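Endoglucanase (Clostridium thermocellum, PDB 2YIK) is a family 9 glycoside hydrolase that probably hydrolyses cellulose as an endo-acting cellulase and carries bound calcium and zinc ions. Local coordinates at residues A[207-212]-A[216-221]; A[325-330]-A[363-368]; A[330-335]-A[341-346]; A[425-428]-A[432-435]; A[436-441]-A[445-450]. One frame throughout, in Å; residues are numbered along the deposited sequence.

Interaction 1 of 5, residues A[207-212]-A[216-221]; sequences WFITKE and TDIISA
I209, on the strand 206-209, faces I219 in the first turn of the helix 216-233, and the two CA atoms lie 8.0 Å apart with no backbone bond between them. Two isoleucine side chains fill this gap by reaching tip to tip. CD1 of I209 stands 3.3 Å from CD1 of I219, and CG2 of I209 lies 3.5 Å from that same methyl, both closer than carbon atoms usually pack. I209 thus uses both of its branches, whereas in I219 CG1 sits beside the backbone N and carries CD1 in between CG2 and CD1 of I209. The last bond of I209 is nearly eclipsed (chi2 113°), so the terminal methyl is probably strained as modelled. I218 joins from the neighbouring helical position, its CG2 4.0 Å from CD1 of I209, meeting that side chain at a slant rather than end on.

The start of the helix is anchored by its own polar groups. The carbonyl oxygen of T216 accepts from both S220 N, at 3.0 Å, and S220 OG, at 2.9 Å, and the two donors approach from opposite faces of the carbonyl plane. T216 OG1 binds G261 N, while D217 is bonded to V263 N and S275 OG.

Around this buried contact, I209 pairs by backbone hydrogen bonding with F180 of the strand 177-184. F254 of the helix 238-257 touches both I209 and I219, and the far side of the helix 216-233 packs through S220 and A221 on the helix 279-293.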
# COMPACT_ATOMS: atom_id res chain seq x y z
N TRP A 207 -18.79 3.98 -2.88
CA TRP A 207 -18.82 3.18 -4.10
C TRP A 207 -18.60 1.72 -3.70
O TRP A 207 -17.68 1.39 -2.94
CB TRP A 207 -17.77 3.68 -5.10
CG TRP A 207 -17.78 5.20 -5.29
CD1 TRP A 207 -17.35 6.13 -4.39
CD2 TRP A 207 -18.21 5.93 -6.45
NE1 TRP A 207 -17.48 7.40 -4.91
CE2 TRP A 207 -18.01 7.30 -6.17
CE3 TRP A 207 -18.75 5.57 -7.69
CZ2 TRP A 207 -18.32 8.31 -7.09
CZ3 TRP A 207 -19.06 6.57 -8.61
CH2 TRP A 207 -18.85 7.93 -8.30
N PHE A 208 -19.46 0.85 -4.22
CA PHE A 208 -19.43 -0.56 -3.87
C PHE A 208 -19.25 -1.53 -5.02
O PHE A 208 -19.78 -1.30 -6.11
CB PHE A 208 -20.75 -0.95 -3.17
CG PHE A 208 -21.01 -0.22 -1.88
CD1 PHE A 208 -21.25 1.15 -1.87
CD2 PHE A 208 -21.03 -0.91 -0.67
CE1 PHE A 208 -21.51 1.82 -0.68
CE2 PHE A 208 -21.28 -0.25 0.53
CZ PHE A 208 -21.52 1.12 0.52
N ILE A 209 -18.51 -2.61 -4.78
CA ILE A 209 -18.34 -3.65 -5.79
C ILE A 209 -19.42 -4.67 -5.43
O ILE A 209 -19.62 -5.00 -4.26
CB ILE A 209 -16.96 -4.34 -5.76
CG1 ILE A 209 -15.90 -3.41 -6.35
CG2 ILE A 209 -16.99 -5.62 -6.60
CD1 ILE A 209 -14.89 -2.95 -5.34
N THR A 210 -20.08 -5.16 -6.47
CA THR A 210 -21.18 -6.10 -6.35
C THR A 210 -20.94 -7.21 -7.38
O THR A 210 -20.09 -7.06 -8.26
CB THR A 210 -22.47 -5.29 -6.65
OG1 THR A 210 -23.10 -4.92 -5.41
CG2 THR A 210 -23.39 -6.02 -7.54
N LYS A 211 -21.67 -8.32 -7.29
CA LYS A 211 -21.49 -9.39 -8.25
C LYS A 211 -22.01 -8.97 -9.63
O LYS A 211 -21.78 -9.65 -10.63
CB LYS A 211 -22.24 -10.65 -7.80
CG LYS A 211 -23.75 -10.62 -8.07
CD LYS A 211 -24.46 -11.75 -7.34
CE LYS A 211 -23.97 -13.11 -7.80
NZ LYS A 211 -24.68 -13.57 -9.04
N GLU A 212 -22.71 -7.83 -9.68
CA GLU A 212 -23.28 -7.34 -10.92
C GLU A 212 -22.30 -6.72 -11.91
O GLU A 212 -22.62 -6.54 -13.08
CB GLU A 212 -24.44 -6.38 -10.60
CG GLU A 212 -25.50 -7.07 -9.74
CD GLU A 212 -26.76 -6.27 -9.55
OE1 GLU A 212 -26.77 -5.06 -9.86
OE2 GLU A 212 -27.76 -6.85 -9.07
N THR A 216 -12.57 -7.27 -9.75
CA THR A 216 -11.50 -8.21 -9.43
C THR A 216 -10.20 -7.61 -8.91
O THR A 216 -9.62 -8.13 -7.95
CB THR A 216 -11.18 -9.07 -10.66
OG1 THR A 216 -12.42 -9.41 -11.30
CG2 THR A 216 -10.47 -10.36 -10.24
N ASP A 217 -9.72 -6.54 -9.53
CA ASP A 217 -8.47 -5.94 -9.08
C ASP A 217 -8.54 -5.44 -7.64
O ASP A 217 -7.69 -5.81 -6.83
CB ASP A 217 -8.03 -4.82 -10.04
CG ASP A 217 -9.05 -3.70 -10.15
OD1 ASP A 217 -10.26 -3.98 -10.03
OD2 ASP A 217 -8.63 -2.54 -10.37
N ILE A 218 -9.54 -4.64 -7.31
CA ILE A 218 -9.66 -4.12 -5.94
C ILE A 218 -10.02 -5.20 -4.93
O ILE A 218 -9.50 -5.20 -3.82
CB ILE A 218 -10.72 -2.98 -5.83
CG1 ILE A 218 -10.22 -1.70 -6.52
CG2 ILE A 218 -11.00 -2.66 -4.38
CD1 ILE A 218 -10.29 -1.78 -8.00
N ILE A 219 -10.90 -6.12 -5.31
CA ILE A 219 -11.30 -7.21 -4.41
C ILE A 219 -10.06 -8.03 -4.03
O ILE A 219 -9.82 -8.32 -2.86
CB ILE A 219 -12.36 -8.16 -5.06
CG1 ILE A 219 -13.75 -7.50 -5.11
CG2 ILE A 219 -12.55 -9.39 -4.20
CD1 ILE A 219 -13.72 -6.05 -5.44
N SER A 220 -9.26 -8.38 -5.03
CA SER A 220 -8.04 -9.16 -4.82
C SER A 220 -6.98 -8.39 -4.04
O SER A 220 -6.33 -8.94 -3.15
CB SER A 220 -7.45 -9.62 -6.15
OG SER A 220 -8.35 -10.49 -6.82
N ALA A 221 -6.80 -7.11 -4.37
CA ALA A 221 -5.81 -6.30 -3.69
C ALA A 221 -6.15 -6.27 -2.21
O ALA A 221 -5.27 -6.35 -1.36
CB ALA A 221 -5.79 -4.88 -4.26

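Interaction 2 of 5, residues A[325-330]-A[363-368]; sequences TACILA and KPIQDL
I365 meets A326 and C327 without an aromatic ring or an amide plane between them; the flat groups lie around the contact instead. W136 of the helix 124-140 packs on C327, Y406 of the helix 392-408 packs on I365, and the loop residues Y306 and Y308 touch A326 and P364. Inside this surround the two helices meet through methyl, methylene and sulfur alone.

CG1 of I365 does most of the touching. It lies 3.8 Å from SG of C327 and 4.0 Å from CB of A326, bridging two consecutive positions of the helix 322-336. The branch then turns at its end, placing CD1 3.9 Å from the same sulfur, so SG touches two successive carbons of the isoleucine. CG1 stands beside the backbone N of I365 (chi1 -80°), the position from which it can reach both partners. The small side chain of A326 lets the backbones come near: the CA atoms of A326 and I365 are 6.9 Å apart. CB of A326 and SG of C327 therefore share CG1 of I365 as a partner, and SG meets CD1 as well.

On the second helix K363 NZ forms a salt bridge with D367 OD1 at 3.5 Å, one helical turn along.

Both C327 and I365 also rest on I402, which brings the helix 392-408 into the same cluster. Such close helix-on-helix packing through small and aliphatic residues fits the (alpha/alpha)6 barrel of the family 9 glycoside hydrolases.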
# COMPACT_ATOMS: atom_id res chain seq x y z
N THR A 325 4.41 -10.11 -6.23
CA THR A 325 3.86 -11.45 -6.39
C THR A 325 5.00 -12.44 -6.64
O THR A 325 5.07 -13.48 -5.99
CB THR A 325 2.85 -11.51 -7.58
OG1 THR A 325 1.74 -10.66 -7.29
CG2 THR A 325 2.35 -12.92 -7.80
N ALA A 326 5.90 -12.10 -7.56
CA ALA A 326 7.02 -12.97 -7.87
C ALA A 326 7.84 -13.28 -6.63
O ALA A 326 8.28 -14.41 -6.45
CB ALA A 326 7.91 -12.34 -8.93
N CYS A 327 8.03 -12.28 -5.77
CA CYS A 327 8.79 -12.47 -4.54
C CYS A 327 8.12 -13.49 -3.63
O CYS A 327 8.78 -14.37 -3.07
CB CYS A 327 8.93 -11.14 -3.78
SG CYS A 327 10.07 -9.94 -4.49
N ILE A 328 6.81 -13.38 -3.48
CA ILE A 328 6.09 -14.29 -2.60
C ILE A 328 6.09 -15.72 -3.15
O ILE A 328 6.30 -16.67 -2.40
CB ILE A 328 4.64 -13.81 -2.36
CG1 ILE A 328 4.68 -12.36 -1.84
CG2 ILE A 328 3.94 -14.72 -1.34
CD1 ILE A 328 5.54 -12.18 -0.62
N LEU A 329 5.87 -15.86 -4.45
CA LEU A 329 5.88 -17.18 -5.07
C LEU A 329 7.27 -17.80 -4.92
O LEU A 329 7.41 -19.00 -4.74
CB LEU A 329 5.50 -17.09 -6.55
CG LEU A 329 4.01 -16.83 -6.82
CD1 LEU A 329 3.76 -16.70 -8.32
CD2 LEU A 329 3.18 -17.98 -6.26
N ALA A 330 8.31 -16.97 -4.97
CA ALA A 330 9.66 -17.48 -4.82
C ALA A 330 9.91 -17.93 -3.37
O ALA A 330 10.56 -18.95 -3.14
CB ALA A 330 10.68 -16.42 -5.22
N LYS A 363 14.37 -15.78 -10.47
CA LYS A 363 14.97 -15.20 -11.67
C LYS A 363 14.30 -13.92 -12.17
O LYS A 363 14.98 -12.96 -12.52
CB LYS A 363 15.04 -16.25 -12.79
CG LYS A 363 15.79 -15.80 -14.04
CD LYS A 363 17.16 -15.24 -13.70
CE LYS A 363 18.00 -14.99 -14.96
NZ LYS A 363 19.36 -14.52 -14.57
N PRO A 364 12.95 -13.88 -12.20
CA PRO A 364 12.33 -12.64 -12.68
C PRO A 364 12.71 -11.42 -11.84
O PRO A 364 12.81 -10.31 -12.36
CB PRO A 364 10.84 -12.96 -12.62
CG PRO A 364 10.81 -14.43 -12.89
CD PRO A 364 11.94 -14.94 -12.02
N ILE A 365 12.90 -11.63 -10.54
CA ILE A 365 13.26 -10.54 -9.65
C ILE A 365 14.75 -10.24 -9.74
O ILE A 365 15.18 -9.10 -9.54
CB ILE A 365 12.84 -10.87 -8.19
CG1 ILE A 365 11.34 -10.59 -8.01
CG2 ILE A 365 13.68 -10.07 -7.19
CD1 ILE A 365 10.95 -9.14 -8.24
N GLN A 366 15.55 -11.25 -10.07
CA GLN A 366 16.98 -11.02 -10.21
C GLN A 366 17.16 -10.14 -11.45
O GLN A 366 18.01 -9.25 -11.48
CB GLN A 366 17.74 -12.34 -10.39
CG GLN A 366 19.25 -12.15 -10.48
CD GLN A 366 20.01 -13.44 -10.77
OE1 GLN A 366 21.21 -13.41 -11.06
NE2 GLN A 366 19.32 -14.57 -10.70
N ASP A 367 16.33 -10.38 -12.47
CA ASP A 367 16.37 -9.59 -13.70
C ASP A 367 15.91 -8.16 -13.43
O ASP A 367 16.47 -7.21 -13.96
CB ASP A 367 15.46 -10.21 -14.76
CG ASP A 367 16.04 -11.47 -15.37
OD1 ASP A 367 17.18 -11.84 -15.00
OD2 ASP A 367 15.36 -12.09 -16.21
N LEU A 368 14.87 -8.02 -12.61
CA LEU A 368 14.34 -6.71 -12.26
C LEU A 368 15.40 -5.91 -11.53
O LEU A 368 15.65 -4.74 -11.83
CB LEU A 368 13.11 -6.87 -11.36
CG LEU A 368 12.55 -5.59 -10.74
CD1 LEU A 368 11.96 -4.70 -11.83
CD2 LEU A 368 11.49 -5.97 -9.70

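Interaction 3 of 5, residues A[330-335]-A[341-346]; sequences AEINDL and QNFEDR. With CA (calcium ion), chain B.
N333 and E344 reach from two helices to one calcium ion. The carboxylate of E344 grips the metal with both oxygens, OE1 and OE2 each lying 2.7 Å from the calcium, and a bend in the side chain (chi2 81°) turns the group back toward it. As modelled, ND2 of N333 lies 2.5 Å from the ion. Calcium is normally bound by oxygen, so the assignment of O and N in this amide is doubtful, although the place of N333 in the site is not. The amide and carboxylate planes stand at 90° to each other. A water 2.6 Å from the calcium, D337 and the carbonyl oxygen of S340 also bind the ion, whose charge probably offsets the gathered carboxylates.

The motif is a helix-loop-helix with the calcium held at its turn: the segments 330-335 and 342-346 run at 136° to one another, their axes 10.9 Å apart at closest approach, and the short connection supplies the remaining protein ligands. D337 OD2 also accepts a hydrogen bond from F343 N, which links the metal site to the start of the second helix.

Apolar contact lies beside the metal. CB of F343 is directed at the first helix, and CE2 of its ring comes 3.7 Å from CG2 of I332, the two side chains crossing nearly at right angles. Y290, L299 and F303 from neighbouring helices pack on the same phenylalanine, while R346 forms salt bridges with E296 and D300.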
# COMPACT_ATOMS: atom_id res chain seq x y z
N ALA A 330 8.31 -16.97 -4.97
CA ALA A 330 9.66 -17.48 -4.82
C ALA A 330 9.91 -17.93 -3.37
O ALA A 330 10.56 -18.95 -3.14
CB ALA A 330 10.68 -16.42 -5.22
N GLU A 331 9.40 -17.16 -2.41
CA GLU A 331 9.56 -17.52 -1.00
C GLU A 331 8.78 -18.80 -0.73
O GLU A 331 9.20 -19.63 0.06
CB GLU A 331 9.08 -16.38 -0.09
CG GLU A 331 9.90 -15.11 -0.23
CD GLU A 331 9.42 -13.95 0.64
OE1 GLU A 331 8.68 -14.18 1.62
OE2 GLU A 331 9.79 -12.81 0.33
N ILE A 332 7.64 -18.95 -1.39
CA ILE A 332 6.81 -20.14 -1.23
C ILE A 332 7.59 -21.35 -1.74
O ILE A 332 7.60 -22.41 -1.12
CB ILE A 332 5.48 -19.98 -2.02
CG1 ILE A 332 4.53 -19.09 -1.22
CG2 ILE A 332 4.87 -21.34 -2.34
CD1 ILE A 332 3.31 -18.64 -1.99
N ASN A 333 8.26 -21.16 -2.88
CA ASN A 333 9.04 -22.23 -3.46
C ASN A 333 10.21 -22.61 -2.56
O ASN A 333 10.51 -23.80 -2.41
CB ASN A 333 9.59 -21.83 -4.82
CG ASN A 333 10.45 -22.91 -5.42
OD1 ASN A 333 11.67 -22.77 -5.53
ND2 ASN A 333 9.83 -24.01 -5.79
N ASP A 334 10.87 -21.62 -1.98
CA ASP A 334 12.01 -21.86 -1.10
C ASP A 334 11.58 -22.62 0.15
O ASP A 334 12.27 -23.53 0.61
CB ASP A 334 12.67 -20.55 -0.67
CG ASP A 334 13.48 -19.90 -1.78
OD1 ASP A 334 13.79 -20.57 -2.79
OD2 ASP A 334 13.83 -18.70 -1.63
N LEU A 335 10.43 -22.23 0.68
CA LEU A 335 9.85 -22.81 1.88
C LEU A 335 9.37 -24.26 1.76
O LEU A 335 9.64 -25.10 2.61
CB LEU A 335 8.67 -21.95 2.32
CG LEU A 335 8.56 -21.26 3.68
CD1 LEU A 335 9.92 -20.86 4.22
CD2 LEU A 335 7.65 -20.05 3.50
N GLN A 341 11.56 -29.94 -8.58
CA GLN A 341 10.97 -29.11 -9.64
C GLN A 341 9.45 -29.16 -9.70
O GLN A 341 8.85 -28.70 -10.68
CB GLN A 341 11.53 -29.53 -11.00
CG GLN A 341 12.96 -29.08 -11.28
CD GLN A 341 13.09 -27.57 -11.35
OE1 GLN A 341 13.62 -26.95 -10.43
NE2 GLN A 341 12.60 -26.97 -12.42
N ASN A 342 8.81 -29.71 -8.67
CA ASN A 342 7.36 -29.82 -8.64
C ASN A 342 6.59 -28.53 -8.90
O ASN A 342 5.73 -28.50 -9.78
CB ASN A 342 6.88 -30.43 -7.32
CG ASN A 342 7.08 -31.94 -7.29
OD1 ASN A 342 7.91 -32.45 -6.53
ND2 ASN A 342 6.33 -32.65 -8.12
N PHE A 343 6.88 -27.48 -8.14
CA PHE A 343 6.18 -26.20 -8.32
C PHE A 343 6.47 -25.62 -9.70
O PHE A 343 5.57 -25.11 -10.37
CB PHE A 343 6.59 -25.20 -7.23
CG PHE A 343 5.99 -25.47 -5.87
CD1 PHE A 343 5.39 -26.70 -5.57
CD2 PHE A 343 6.07 -24.51 -4.86
CE1 PHE A 343 4.87 -26.95 -4.29
CE2 PHE A 343 5.56 -24.75 -3.58
CZ PHE A 343 4.96 -25.98 -3.30
N GLU A 344 7.72 -25.68 -10.14
CA GLU A 344 8.09 -25.15 -11.44
C GLU A 344 7.34 -25.88 -12.56
O GLU A 344 6.81 -25.25 -13.48
CB GLU A 344 9.60 -25.28 -11.69
CG GLU A 344 10.46 -24.36 -10.84
CD GLU A 344 10.68 -24.92 -9.46
OE1 GLU A 344 10.04 -25.95 -9.12
OE2 GLU A 344 11.48 -24.33 -8.71
N ASP A 345 7.32 -27.20 -12.50
CA ASP A 345 6.64 -27.98 -13.52
C ASP A 345 5.13 -27.81 -13.47
O ASP A 345 4.47 -27.86 -14.51
CB ASP A 345 7.03 -29.46 -13.41
CG ASP A 345 8.48 -29.69 -13.76
OD1 ASP A 345 9.08 -28.80 -14.41
OD2 ASP A 345 9.02 -30.76 -13.41
N ARG A 346 4.58 -27.60 -12.28
CA ARG A 346 3.15 -27.38 -12.13
C ARG A 346 2.82 -26.02 -12.76
O ARG A 346 1.80 -25.86 -13.44
CB ARG A 346 2.74 -27.38 -10.65
CG ARG A 346 2.47 -28.77 -10.05
CD ARG A 346 2.26 -28.69 -8.54
NE ARG A 346 1.08 -27.90 -8.16
CZ ARG A 346 0.83 -27.49 -6.92
NH1 ARG A 346 1.66 -27.79 -5.93
NH2 ARG A 346 -0.26 -26.77 -6.66
CA CA B . 11.07 -26.03 -6.67
O HOH W 1 13.52 -25.10 -6.36

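Interaction 4 of 5, residues A[425-428]-A[432-435]; sequences MDYL and NPLN
The side-chain nitrogen of N432 serves two carbonyl groups, those of Y427 and R436. The bond from N432 ND2 to Y427 O measures 2.8 Å with an angle of 153° at the hydrogen, and the acceptor lies close to the plane of the amide. Y427 is near the end of the helix 416-428, so the asparagine binds a carbonyl there while its second bond fastens the chain a few residues further on.

OD1 of the same amide serves its own turn. N432 OD1 accepts from L434 N at 2.9 Å, in the carbonyl plane and on a lone pair. With its amide engaged at both ends, N432 is held against rotation. Its first torsion (chi1 56°) places CG between the backbone N and the carbonyl carbon, swinging the amide so that ND2 reaches Y427 O while OD1 stays beside L434 N.

The methylene of N432 makes a CH-pi contact over one face of the Y427 ring: N432 CB lies 3.5 Å from the ring centroid and is displaced toward the rim, with CE2 of Y427 its nearest ring atom. CD of P433 adds a looser contact, 4.1 Å from CE2 of Y427. The phenol is fixed beyond the contact by a hydrogen bond between its OH and D483 OD1, and the ring also stacks with that of Y384.

A backbone bond of 2.9 Å from N435 N to N432 O closes a type I beta turn over residues 432-435. An Asx turn at N432 overlapping this beta turn, with its amide hooked onto the preceding helix end, forms the helix-to-loop exit here.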
# COMPACT_ATOMS: atom_id res chain seq x y z
N MET A 425 18.71 5.24 -0.91
CA MET A 425 18.07 5.84 0.26
C MET A 425 18.89 7.04 0.73
O MET A 425 18.33 8.08 1.10
CB MET A 425 17.94 4.84 1.41
CG MET A 425 17.14 5.40 2.59
SD MET A 425 15.44 5.83 2.11
CE MET A 425 14.62 4.17 2.30
N ASP A 426 20.21 6.90 0.71
CA ASP A 426 21.07 8.01 1.12
C ASP A 426 20.87 9.21 0.17
O ASP A 426 20.90 10.35 0.62
CB ASP A 426 22.55 7.59 1.16
CG ASP A 426 22.86 6.64 2.31
OD1 ASP A 426 21.96 6.39 3.15
OD2 ASP A 426 24.00 6.15 2.38
N TYR A 427 20.64 8.95 -1.12
CA TYR A 427 20.39 10.06 -2.05
C TYR A 427 19.11 10.75 -1.60
O TYR A 427 19.05 11.98 -1.48
CB TYR A 427 20.21 9.57 -3.50
CG TYR A 427 19.78 10.66 -4.48
CD1 TYR A 427 18.47 11.15 -4.47
CD2 TYR A 427 20.68 11.24 -5.39
CE1 TYR A 427 18.06 12.17 -5.33
CE2 TYR A 427 20.28 12.26 -6.27
CZ TYR A 427 18.97 12.73 -6.22
OH TYR A 427 18.54 13.76 -7.04
N LEU A 428 18.07 9.96 -1.35
CA LEU A 428 16.79 10.52 -0.93
C LEU A 428 16.86 11.22 0.42
O LEU A 428 16.06 12.11 0.70
CB LEU A 428 15.70 9.44 -0.93
CG LEU A 428 15.21 9.01 -2.32
CD1 LEU A 428 14.29 7.79 -2.20
CD2 LEU A 428 14.49 10.16 -3.00
N ASN A 432 22.65 14.32 -2.40
CA ASN A 432 22.33 14.71 -3.77
C ASN A 432 22.78 16.14 -4.08
O ASN A 432 23.21 16.87 -3.19
CB ASN A 432 20.82 14.57 -3.98
CG ASN A 432 20.01 15.37 -2.97
OD1 ASN A 432 20.09 16.61 -2.94
ND2 ASN A 432 19.24 14.68 -2.14
N PRO A 433 22.66 16.56 -5.35
CA PRO A 433 23.06 17.92 -5.75
C PRO A 433 22.44 19.09 -4.99
O PRO A 433 23.03 20.17 -4.94
CB PRO A 433 22.71 17.95 -7.24
CG PRO A 433 22.97 16.55 -7.66
CD PRO A 433 22.32 15.76 -6.54
N LEU A 434 21.26 18.88 -4.40
CA LEU A 434 20.59 19.95 -3.66
C LEU A 434 20.76 19.79 -2.15
O LEU A 434 20.27 20.62 -1.39
CB LEU A 434 19.08 19.94 -3.97
CG LEU A 434 18.60 20.09 -5.41
CD1 LEU A 434 17.07 20.08 -5.44
CD2 LEU A 434 19.14 21.39 -6.02
N ASN A 435 21.48 18.75 -1.74
CA ASN A 435 21.67 18.41 -0.34
C ASN A 435 20.28 18.46 0.29
O ASN A 435 20.09 18.91 1.42
CB ASN A 435 22.61 19.39 0.38
CG ASN A 435 23.02 18.88 1.75
OD1 ASN A 435 23.10 17.67 1.98
ND2 ASN A 435 23.29 19.80 2.67

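Interaction 5 of 5, residues A[436-441]-A[445-450]; sequences RCYVVG and NSVKYP
C437 N donates to N445 O at 3.0 Å in an almost straight bond (176° at the hydrogen), and C437 O receives V447 N at 2.9 Å, nearly along the C=O axis. The two bonds flank S446, whose CA also makes a C-H...O contact with C437 O. A polar side chain adds to the join. S446 OG lies 3.0 Å from V439 O, though where its proton points is not settled, and it accepts a hydrogen bond from S443 N. Further along, a single water spans the gap, taking a hydrogen bond from G441 N and giving one to V447 O. Within 436-441, V439 N bonds weakly to C437 SG.

With one residue on one side bonded to the two neighbours of its partner, this is an isolated bridge of the parallel type, here between two loop segments of one excursion, the chain looping back between them. The loop leads through P450 to H451, the predicted active-site histidine, and D487 accepts from the backbone N of both K448 and Y449.

V447 carries the packing. Its CG1 comes 3.4 Å from CD of R436 and 4.2 Å from CD1 of Y438, crossing each side chain at about a right angle. CG2 meets CG1 of V440 at 4.1 Å. V440, its first torsion nearly eclipsed (chi1 7°), uses the same CG1 to touch CG of P450 at 4.2 Å.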
# COMPACT_ATOMS: atom_id res chain seq x y z
N ARG A 436 19.31 17.97 -0.47
CA ARG A 436 17.93 17.99 -0.03
C ARG A 436 17.39 16.65 0.45
O ARG A 436 17.53 15.63 -0.23
CB ARG A 436 17.02 18.51 -1.14
CG ARG A 436 15.65 18.88 -0.62
CD ARG A 436 14.63 19.13 -1.69
NE ARG A 436 14.86 20.32 -2.51
CZ ARG A 436 15.26 21.50 -2.04
NH1 ARG A 436 15.49 21.66 -0.74
NH2 ARG A 436 15.39 22.53 -2.87
N CYS A 437 16.78 16.66 1.63
CA CYS A 437 16.19 15.46 2.19
C CYS A 437 14.74 15.46 1.73
O CYS A 437 14.00 16.42 1.99
CB CYS A 437 16.25 15.46 3.72
SG CYS A 437 15.50 13.98 4.46
N TYR A 438 14.33 14.40 1.06
CA TYR A 438 12.98 14.30 0.53
C TYR A 438 11.93 13.69 1.46
O TYR A 438 10.81 13.42 1.05
CB TYR A 438 13.05 13.56 -0.81
CG TYR A 438 13.74 14.38 -1.88
CD1 TYR A 438 13.07 15.41 -2.53
CD2 TYR A 438 15.09 14.17 -2.20
CE1 TYR A 438 13.70 16.22 -3.47
CE2 TYR A 438 15.74 14.97 -3.14
CZ TYR A 438 15.04 16.00 -3.78
OH TYR A 438 15.66 16.79 -4.71
N VAL A 439 12.32 13.48 2.71
CA VAL A 439 11.44 12.95 3.75
C VAL A 439 11.18 14.17 4.63
O VAL A 439 12.10 14.65 5.29
CB VAL A 439 12.16 11.85 4.56
CG1 VAL A 439 11.27 11.33 5.67
CG2 VAL A 439 12.59 10.73 3.64
N VAL A 440 9.95 14.69 4.65
CA VAL A 440 9.74 15.89 5.45
C VAL A 440 9.88 15.71 6.96
O VAL A 440 9.50 14.69 7.53
CB VAL A 440 8.39 16.62 5.08
CG1 VAL A 440 7.58 15.79 4.11
CG2 VAL A 440 7.61 16.98 6.32
N GLY A 441 10.49 16.72 7.59
CA GLY A 441 10.69 16.72 9.04
C GLY A 441 11.86 15.90 9.56
O GLY A 441 12.18 15.96 10.74
N ASN A 445 17.50 20.00 6.50
CA ASN A 445 17.52 20.18 5.05
C ASN A 445 16.41 19.43 4.31
O ASN A 445 16.51 19.21 3.10
CB ASN A 445 18.88 19.78 4.47
CG ASN A 445 19.23 18.33 4.75
OD1 ASN A 445 19.83 17.65 3.91
ND2 ASN A 445 18.88 17.86 5.94
N SER A 446 15.35 19.05 5.02
CA SER A 446 14.21 18.33 4.42
C SER A 446 13.24 19.28 3.72
O SER A 446 13.19 20.47 4.04
CB SER A 446 13.43 17.58 5.50
OG SER A 446 14.21 16.58 6.13
N VAL A 447 12.47 18.77 2.76
CA VAL A 447 11.48 19.59 2.09
C VAL A 447 10.51 20.03 3.19
O VAL A 447 10.26 19.29 4.14
CB VAL A 447 10.72 18.81 0.99
CG1 VAL A 447 11.64 18.55 -0.19
CG2 VAL A 447 10.22 17.49 1.54
N LYS A 448 9.96 21.24 3.05
CA LYS A 448 9.06 21.77 4.07
C LYS A 448 7.66 22.12 3.62
O LYS A 448 6.81 22.44 4.45
CB LYS A 448 9.72 23.00 4.71
CG LYS A 448 11.05 22.70 5.36
CD LYS A 448 11.91 23.95 5.52
CE LYS A 448 13.16 23.66 6.34
NZ LYS A 448 14.07 22.66 5.70
N TYR A 449 7.39 22.03 2.33
CA TYR A 449 6.06 22.38 1.82
C TYR A 449 5.32 21.27 1.08
O TYR A 449 4.91 21.46 -0.07
CB TYR A 449 6.19 23.59 0.89
CG TYR A 449 6.71 24.82 1.58
CD1 TYR A 449 8.08 25.01 1.76
CD2 TYR A 449 5.84 25.79 2.08
CE1 TYR A 449 8.57 26.13 2.43
CE2 TYR A 449 6.31 26.91 2.75
CZ TYR A 449 7.67 27.07 2.92
OH TYR A 449 8.14 28.17 3.61
N PRO A 450 5.11 20.11 1.73
CA PRO A 450 4.39 19.05 1.02
C PRO A 450 2.98 19.45 0.58
O PRO A 450 2.32 20.29 1.21
CB PRO A 450 4.39 17.89 2.03
CG PRO A 450 4.56 18.58 3.38
CD PRO A 450 5.55 19.67 3.07
O HOH W 2 10.77 19.43 6.79

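How the interactions relate
From the N terminus, interaction 1 comes first, closing a short loop between a strand of the four-stranded antiparallel sheet and the helix 216-233. The helix 322-336 then serves two contacts in turn. Interaction 3 closes the tight calcium-bound turn to the helix 342-350, and interaction 2 spans the longer excursion to the helix 363-373; the smaller loop lies wholly within the larger, and A330 belongs to both. Interaction 4 then closes the short exit from the helix 416-428, and interaction 5 a loop within the chain leading to H451; their centres are about 11 Å apart. They touch: L428 O and Y438 N, 2.9 Å apart, probably share a hydrogen bond, tying helix end to loop.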